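Pumilio homology domain family member 4 (Saccharomyces cerevisiae, PDB 3BWT) binds single-stranded RNA of target messages through its Pumilio homology domain, a curved array of eight helical repeats. Local coordinates at residues Ser1-Ile15 and Leu18-Gln31. Numbering follows the deposited sequence.
Sequences SRFADAVLDQYIGSI and LCKDQHGCRFLQKQ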
# COMPACT_ATOMS: atom_id res chain seq x y z
N SER A 1 -5.23 33.61 22.48
CA SER A 1 -6.62 33.20 22.31
C SER A 1 -7.37 33.18 23.64
O SER A 1 -6.87 33.66 24.66
CB SER A 1 -6.68 31.82 21.64
OG SER A 1 -8.00 31.52 21.21
N ARG A 2 -8.58 32.62 23.63
CA ARG A 2 -9.42 32.54 24.82
C ARG A 2 -8.80 31.71 25.95
O ARG A 2 -9.12 31.90 27.12
CB ARG A 2 -10.79 31.96 24.45
CG ARG A 2 -11.47 32.64 23.27
CD ARG A 2 -11.62 34.13 23.52
NE ARG A 2 -11.97 34.41 24.91
CZ ARG A 2 -13.21 34.62 25.36
NH1 ARG A 2 -14.23 34.59 24.52
NH2 ARG A 2 -13.42 34.86 26.64
N PHE A 3 -7.93 30.77 25.59
CA PHE A 3 -7.47 29.78 26.56
C PHE A 3 -6.02 29.98 26.97
O PHE A 3 -5.44 29.11 27.63
CB PHE A 3 -7.66 28.37 26.00
CG PHE A 3 -9.02 28.11 25.40
CD1 PHE A 3 -9.26 28.37 24.06
CD2 PHE A 3 -10.05 27.60 26.17
CE1 PHE A 3 -10.51 28.13 23.51
CE2 PHE A 3 -11.30 27.35 25.63
CZ PHE A 3 -11.53 27.62 24.29
N ALA A 4 -5.43 31.10 26.57
CA ALA A 4 -4.01 31.34 26.83
C ALA A 4 -3.72 31.45 28.33
O ALA A 4 -2.69 30.96 28.81
CB ALA A 4 -3.54 32.59 26.11
N ASP A 5 -4.63 32.10 29.05
CA ASP A 5 -4.48 32.26 30.49
C ASP A 5 -5.62 31.57 31.21
O ASP A 5 -6.16 32.11 32.17
CB ASP A 5 -4.48 33.74 30.86
CG ASP A 5 -3.31 34.48 30.27
OD1 ASP A 5 -2.15 34.04 30.46
OD2 ASP A 5 -3.56 35.52 29.62
N ALA A 6 -5.99 30.38 30.73
CA ALA A 6 -7.07 29.62 31.36
C ALA A 6 -6.52 28.35 31.98
O ALA A 6 -5.35 27.99 31.78
CB ALA A 6 -8.19 29.31 30.38
N VAL A 7 -7.37 27.66 32.73
CA VAL A 7 -6.93 26.57 33.58
C VAL A 7 -7.92 25.40 33.53
O VAL A 7 -9.13 25.61 33.54
CB VAL A 7 -6.74 27.07 35.03
CG1 VAL A 7 -6.90 25.94 36.04
CG2 VAL A 7 -5.39 27.76 35.16
N LEU A 8 -7.41 24.18 33.46
CA LEU A 8 -8.26 23.01 33.35
C LEU A 8 -9.41 23.09 34.36
O LEU A 8 -10.57 22.85 34.02
CB LEU A 8 -7.45 21.75 33.59
CG LEU A 8 -7.89 20.47 32.87
CD1 LEU A 8 -7.49 19.24 33.66
CD2 LEU A 8 -9.38 20.45 32.59
N ASP A 9 -9.09 23.46 35.59
CA ASP A 9 -10.06 23.37 36.68
C ASP A 9 -11.30 24.22 36.48
O ASP A 9 -12.34 23.94 37.06
CB ASP A 9 -9.39 23.66 38.02
CG ASP A 9 -8.48 22.54 38.47
OD1 ASP A 9 -8.55 21.45 37.88
OD2 ASP A 9 -7.69 22.75 39.42
N GLN A 10 -11.21 25.25 35.65
CA GLN A 10 -12.37 26.11 35.43
C GLN A 10 -13.33 25.50 34.43
O GLN A 10 -14.43 26.01 34.22
CB GLN A 10 -11.96 27.51 35.00
CG GLN A 10 -11.16 27.57 33.71
CD GLN A 10 -10.80 28.99 33.33
OE1 GLN A 10 -11.64 29.73 32.80
NE2 GLN A 10 -9.57 29.38 33.60
N TYR A 11 -12.92 24.40 33.81
CA TYR A 11 -13.76 23.81 32.77
C TYR A 11 -14.41 22.50 33.20
O TYR A 11 -15.24 21.95 32.48
CB TYR A 11 -12.97 23.66 31.46
CG TYR A 11 -12.70 25.00 30.81
CD1 TYR A 11 -13.75 25.74 30.28
CD2 TYR A 11 -11.42 25.53 30.75
CE1 TYR A 11 -13.53 26.97 29.69
CE2 TYR A 11 -11.19 26.78 30.16
CZ TYR A 11 -12.26 27.49 29.63
OH TYR A 11 -12.07 28.73 29.03
N ILE A 12 -14.03 22.03 34.38
CA ILE A 12 -14.58 20.80 34.92
C ILE A 12 -16.09 20.86 34.90
O ILE A 12 -16.69 21.80 35.43
CB ILE A 12 -14.08 20.56 36.35
CG1 ILE A 12 -12.56 20.38 36.35
CG2 ILE A 12 -14.75 19.33 36.93
CD1 ILE A 12 -12.09 19.11 35.67
N GLY A 13 -16.70 19.87 34.27
CA GLY A 13 -18.14 19.83 34.12
C GLY A 13 -18.60 20.49 32.83
O GLY A 13 -19.79 20.53 32.54
N SER A 14 -17.64 20.99 32.05
CA SER A 14 -17.96 21.68 30.81
C SER A 14 -16.93 21.35 29.74
O SER A 14 -16.89 22.00 28.69
CB SER A 14 -18.01 23.19 31.05
OG SER A 14 -18.64 23.48 32.29
N ILE A 15 -16.13 20.34 30.00
CA ILE A 15 -15.06 19.94 29.09
C ILE A 15 -15.56 19.57 27.69
O ILE A 15 -14.95 19.94 26.69
CB ILE A 15 -14.19 18.80 29.69
CG1 ILE A 15 -13.23 19.38 30.74
CG2 ILE A 15 -13.43 18.06 28.59
CD1 ILE A 15 -12.58 18.36 31.64
N LEU A 18 -15.98 22.20 25.09
CA LEU A 18 -14.76 22.71 24.48
C LEU A 18 -14.33 21.88 23.28
O LEU A 18 -13.50 22.31 22.48
CB LEU A 18 -13.62 22.70 25.50
CG LEU A 18 -13.70 23.62 26.71
CD1 LEU A 18 -12.43 23.46 27.54
CD2 LEU A 18 -13.87 25.07 26.27
N CYS A 19 -14.89 20.67 23.17
CA CYS A 19 -14.41 19.68 22.21
C CYS A 19 -14.96 19.91 20.81
O CYS A 19 -14.63 19.19 19.86
CB CYS A 19 -14.70 18.27 22.71
SG CYS A 19 -13.84 17.87 24.25
N LYS A 20 -15.81 20.93 20.70
CA LYS A 20 -16.27 21.47 19.43
C LYS A 20 -15.13 22.25 18.76
O LYS A 20 -14.60 21.85 17.72
CB LYS A 20 -17.42 22.44 19.69
CG LYS A 20 -18.26 22.08 20.92
CD LYS A 20 -19.19 23.23 21.32
CE LYS A 20 -20.19 22.81 22.40
NZ LYS A 20 -20.97 23.96 22.96
N ASP A 21 -14.78 23.37 19.39
CA ASP A 21 -13.74 24.28 18.95
C ASP A 21 -12.41 23.64 18.64
O ASP A 21 -11.98 22.69 19.29
CB ASP A 21 -13.47 25.32 20.04
CG ASP A 21 -14.58 26.32 20.15
OD1 ASP A 21 -15.43 26.35 19.24
OD2 ASP A 21 -14.60 27.08 21.14
N GLN A 22 -11.74 24.23 17.66
CA GLN A 22 -10.37 23.91 17.36
C GLN A 22 -9.50 24.37 18.51
O GLN A 22 -8.55 23.69 18.91
CB GLN A 22 -9.93 24.65 16.10
CG GLN A 22 -8.42 24.67 15.93
CD GLN A 22 -7.98 25.26 14.60
OE1 GLN A 22 -8.57 26.22 14.11
NE2 GLN A 22 -6.94 24.67 14.02
N HIS A 23 -9.83 25.56 19.03
CA HIS A 23 -9.03 26.18 20.08
C HIS A 23 -9.26 25.50 21.42
O HIS A 23 -8.32 25.30 22.19
CB HIS A 23 -9.33 27.68 20.15
CG HIS A 23 -8.81 28.45 18.98
ND1 HIS A 23 -7.46 28.60 18.72
CD2 HIS A 23 -9.46 29.11 17.99
CE1 HIS A 23 -7.30 29.32 17.63
NE2 HIS A 23 -8.50 29.64 17.16
N GLY A 24 -10.51 25.13 21.69
CA GLY A 24 -10.83 24.36 22.87
C GLY A 24 -10.12 23.02 22.85
O GLY A 24 -9.53 22.60 23.85
N CYS A 25 -10.18 22.34 21.71
CA CYS A 25 -9.48 21.07 21.56
C CYS A 25 -7.98 21.22 21.79
O CYS A 25 -7.37 20.40 22.49
CB CYS A 25 -9.73 20.46 20.18
SG CYS A 25 -11.31 19.59 20.03
N ARG A 26 -7.38 22.25 21.22
CA ARG A 26 -5.94 22.43 21.34
C ARG A 26 -5.57 22.76 22.78
O ARG A 26 -4.55 22.27 23.29
CB ARG A 26 -5.41 23.47 20.35
CG ARG A 26 -5.36 22.95 18.91
CD ARG A 26 -4.73 23.93 17.93
NE ARG A 26 -4.73 23.41 16.56
CZ ARG A 26 -3.73 22.70 16.03
NH1 ARG A 26 -2.64 22.43 16.74
NH2 ARG A 26 -3.82 22.25 14.79
N PHE A 27 -6.42 23.55 23.43
CA PHE A 27 -6.28 23.81 24.86
C PHE A 27 -6.21 22.49 25.63
O PHE A 27 -5.28 22.25 26.40
CB PHE A 27 -7.46 24.63 25.37
CG PHE A 27 -7.48 24.79 26.87
CD1 PHE A 27 -6.58 25.63 27.51
CD2 PHE A 27 -8.38 24.08 27.65
CE1 PHE A 27 -6.59 25.77 28.88
CE2 PHE A 27 -8.40 24.21 29.02
CZ PHE A 27 -7.50 25.06 29.64
N LEU A 28 -7.20 21.63 25.41
CA LEU A 28 -7.27 20.35 26.09
C LEU A 28 -6.06 19.48 25.79
O LEU A 28 -5.51 18.84 26.67
CB LEU A 28 -8.55 19.63 25.70
CG LEU A 28 -9.82 20.33 26.15
CD1 LEU A 28 -11.02 19.46 25.86
CD2 LEU A 28 -9.73 20.63 27.62
N GLN A 29 -5.67 19.44 24.52
CA GLN A 29 -4.54 18.63 24.11
C GLN A 29 -3.29 19.11 24.83
O GLN A 29 -2.41 18.32 25.17
CB GLN A 29 -4.36 18.68 22.60
CG GLN A 29 -5.43 17.90 21.83
CD GLN A 29 -5.47 18.27 20.36
OE1 GLN A 29 -4.50 18.07 19.63
NE2 GLN A 29 -6.61 18.81 19.91
N LYS A 30 -3.23 20.42 25.05
CA LYS A 30 -2.12 21.02 25.77
C LYS A 30 -2.10 20.43 27.17
O LYS A 30 -1.13 19.80 27.58
CB LYS A 30 -2.28 22.54 25.84
CG LYS A 30 -1.05 23.30 26.33
CD LYS A 30 -1.28 24.81 26.32
CE LYS A 30 -2.36 25.23 27.33
NZ LYS A 30 -2.66 26.70 27.34
N GLN A 31 -3.20 20.64 27.88
CA GLN A 31 -3.38 20.10 29.22
C GLN A 31 -3.03 18.62 29.33
O GLN A 31 -2.40 18.19 30.29
CB GLN A 31 -4.82 20.34 29.67
CG GLN A 31 -5.21 21.79 29.60
CD GLN A 31 -4.17 22.72 30.23
OE1 GLN A 31 -3.76 22.55 31.38
NE2 GLN A 31 -3.73 23.72 29.46
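An aromatic cluster of F3, Y11 and F27 joins the N-terminal loop, which runs into the first Pumilio repeat, to helix 22-34 of that repeat. F27 comes from the helix and meets both loop rings. Its CG lies anti to the backbone N (chi1 173°), which sets the ring between F3 and Y11. The F3 and F27 rings are tilted by 30° but slid apart, so they barely overlap. F3 CB instead packs against F27 CD1 (3.3 Å). Y11 turns an edge to the face of F27 in an offset edge-to-face pair, with Y11 CD2 3.7 Å from F27 CE2. The backbone of A6 and V7 borders the F27 ring near its plane.

The far end of the F3 ring reaches the first turn of the helix. G24 CA sits over its face in a CH-pi contact, 4.1 Å from the ring centroid. L18 CD2 meets F3 CE2 at the ring edge. Replacing F3 with an alanine would probably open a gap between F27, G24 and L18 and weaken the hold of the N-terminal loop on the helix.

The contact lies at the N-terminal end of the curved stack of Pumilio repeats, in and just ahead of the first one. L18 also serves Y11: its CD1 lies over the ring face, 3.9 Å from the centroid. Within the short helix 15-18, L18 N donates a hydrogen bond to I15 O (3.0 Å). I15 CG2 packs on L28 CD1 at 3.9 Å, and L28 in turn touches L63 of helix 60-70 in the next repeat.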